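Side-chain contact in predicted HD superfamily hydrolase (uncultured Thermotogales bacterium, PDB 2PQ7), which binds two ferric ions and is probably a metal-dependent hydrolase of the HD superfamily: residues A[63-68]-A[90-95]. Residues are numbered along the deposited sequence; the frame is centred on the assembly and turned at random.
Sequences ALLHDI and GLLPTM. With FE (Fe (III) ion), chain C; FE (Fe (III) ion), chain B.
L65 touches both L91 and L92 through its two methyls. From CB, which points toward 90-95, the chain runs to CG and forks there. CD2 meets CD2 of L91 at 4.4 Å. CD1 meets CD1 of L92 at 4.3 Å. L65 thus reaches two successive residues, one with each branch. Both contacts are apolar and light; the two segments bury 94 Å² in all. With chi1 at 171°, the L91 side chain extends opposite its own backbone N, and its CD2 methyl comes up against L65. The backbone of 63-68 turns directly after this leucine. L65 to I68 form a type I beta turn, with a bond from I68 N to L65 O.

Inside this turn, H66 and D67 bind metal. H66 NE2 ligates the iron of chain C at 2.2 Å. Its other ring nitrogen, ND1, donates to A63 O at 2.7 Å, with the acceptor almost in the ring plane. This bond ties the imidazole back to the carbonyl of A63 in helix 56-65 and limits its rotation. D67 bridges the two irons: OD2 of D67 lies 2.1 Å from the chain C iron FE, and OD1 of D67 2.0 Å from the chain B iron FE. Water 1 bridges them as well. H37 and D132 complete the protein ligands of the first iron, H80 and H112 those of the second. H66 and D67 are the HD pair of the domain.

The leucine contact joins helix 56-65 to the segment 90-95 that follows on from helix 80-91. Helix 99-111 packs beside it, with I109 on L65 and V102 and V105 on L92.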
loop_
_atom_site.group_PDB
_atom_site.type_symbol
_atom_site.label_atom_id
_atom_site.label_comp_id
_atom_site.label_asym_id
_atom_site.label_seq_id
_atom_site.Cartn_x
_atom_site.Cartn_y
_atom_site.Cartn_z
ATOM N N ALA A 63 -19.290 11.740 -14.838
ATOM C CA ALA A 63 -18.359 11.437 -13.761
ATOM C C ALA A 63 -18.120 12.620 -12.835
ATOM O O ALA A 63 -18.079 12.469 -11.628
ATOM C CB ALA A 63 -17.040 10.979 -14.336
ATOM N N LEU A 64 -17.911 13.798 -13.420
ATOM C CA LEU A 64 -17.688 14.996 -12.582
ATOM C C LEU A 64 -18.874 15.319 -11.684
ATOM O O LEU A 64 -18.721 15.725 -10.539
ATOM C CB LEU A 64 -17.315 16.200 -13.447
ATOM C CG LEU A 64 -15.843 16.370 -13.727
ATOM C CD1 LEU A 64 -15.727 17.610 -14.579
ATOM C CD2 LEU A 64 -15.107 16.546 -12.354
ATOM N N LEU A 65 -20.079 15.146 -12.232
ATOM C CA LEU A 65 -21.286 15.487 -11.489
ATOM C C LEU A 65 -21.908 14.366 -10.658
ATOM O O LEU A 65 -22.755 14.643 -9.813
ATOM C CB LEU A 65 -22.357 15.997 -12.439
ATOM C CG LEU A 65 -22.018 17.338 -13.073
ATOM C CD1 LEU A 65 -23.066 17.674 -14.132
ATOM C CD2 LEU A 65 -21.870 18.431 -12.063
ATOM N N HIS A 66 -21.412 13.149 -10.810
ATOM C CA HIS A 66 -22.205 12.010 -10.271
ATOM C C HIS A 66 -22.379 12.030 -8.756
ATOM O O HIS A 66 -23.411 11.652 -8.275
ATOM C CB HIS A 66 -21.681 10.665 -10.742
ATOM C CG HIS A 66 -20.544 10.124 -9.943
ATOM N ND1 HIS A 66 -19.275 10.639 -9.996
ATOM C CD2 HIS A 66 -20.494 9.084 -9.075
ATOM C CE1 HIS A 66 -18.491 9.958 -9.172
ATOM N NE2 HIS A 66 -19.215 9.003 -8.593
ATOM N N ASP A 67 -21.370 12.486 -8.027
ATOM C CA ASP A 67 -21.433 12.578 -6.574
ATOM C C ASP A 67 -21.490 14.034 -6.058
ATOM O O ASP A 67 -21.182 14.263 -4.872
ATOM C CB ASP A 67 -20.234 11.865 -5.985
ATOM C CG ASP A 67 -20.391 10.344 -5.979
ATOM O OD1 ASP A 67 -21.511 9.760 -6.051
ATOM O OD2 ASP A 67 -19.333 9.661 -5.841
ATOM N N ILE A 68 -21.926 14.979 -6.912
ATOM C CA ILE A 68 -21.915 16.378 -6.514
ATOM C C ILE A 68 -22.882 16.652 -5.363
ATOM O O ILE A 68 -22.653 17.563 -4.579
ATOM C CB ILE A 68 -22.116 17.326 -7.697
ATOM C CG1 ILE A 68 -21.534 18.727 -7.359
ATOM C CG2 ILE A 68 -23.592 17.411 -8.140
ATOM C CD1 ILE A 68 -21.695 19.745 -8.441
ATOM N N GLY A 90 -30.810 20.713 -14.290
ATOM C CA GLY A 90 -30.938 22.136 -14.185
ATOM C C GLY A 90 -29.723 22.889 -14.682
ATOM O O GLY A 90 -29.841 23.858 -15.390
ATOM N N LEU A 91 -28.543 22.398 -14.332
ATOM C CA LEU A 91 -27.294 23.097 -14.656
ATOM C C LEU A 91 -26.963 23.032 -16.145
ATOM O O LEU A 91 -26.661 24.039 -16.766
ATOM C CB LEU A 91 -26.121 22.483 -13.889
ATOM C CG LEU A 91 -24.721 22.984 -14.316
ATOM C CD1 LEU A 91 -24.587 24.418 -13.823
ATOM C CD2 LEU A 91 -23.654 22.133 -13.723
ATOM N N LEU A 92 -26.956 21.851 -16.722
ATOM C CA LEU A 92 -26.456 21.615 -18.043
ATOM C C LEU A 92 -27.126 22.388 -19.194
ATOM O O LEU A 92 -26.431 22.858 -20.115
ATOM C CB LEU A 92 -26.326 20.126 -18.357
ATOM C CG LEU A 92 -25.268 19.407 -17.485
ATOM C CD1 LEU A 92 -25.268 17.908 -17.790
ATOM C CD2 LEU A 92 -23.825 20.051 -17.624
ATOM N N PRO A 93 -28.457 22.553 -19.170
ATOM C CA PRO A 93 -29.074 23.393 -20.237
ATOM C C PRO A 93 -28.556 24.837 -20.264
ATOM O O PRO A 93 -28.499 25.431 -21.337
ATOM C CB PRO A 93 -30.567 23.359 -19.895
ATOM C CG PRO A 93 -30.732 22.034 -19.161
ATOM C CD PRO A 93 -29.492 21.914 -18.322
ATOM N N THR A 94 -28.182 25.357 -19.099
ATOM C CA THR A 94 -27.637 26.727 -19.016
ATOM C C THR A 94 -26.267 26.869 -19.635
ATOM O O THR A 94 -25.782 27.993 -19.828
ATOM C CB THR A 94 -27.557 27.273 -17.553
ATOM O OG1 THR A 94 -26.445 26.692 -16.873
ATOM C CG2 THR A 94 -28.856 27.053 -16.770
HETATM N N MSE A 95 -25.610 25.753 -19.921
HETATM C CA MSE A 95 -24.302 25.696 -20.548
HETATM C C MSE A 95 -24.390 25.302 -22.030
HETATM O O MSE A 95 -23.390 24.959 -22.659
HETATM C CB MSE A 95 -23.411 24.725 -19.739
HETATM C CG MSE A 95 -23.084 25.201 -18.309
HETATM SE SE MSE A 95 -22.096 23.926 -17.357
HETATM C CE MSE A 95 -21.358 25.168 -16.080
HETATM FE FE FE C . -18.827 7.822 -6.741
HETATM FE FE FE B . -22.234 7.929 -5.684
HETATM O O HOH W 1 -20.748 7.045 -6.691
#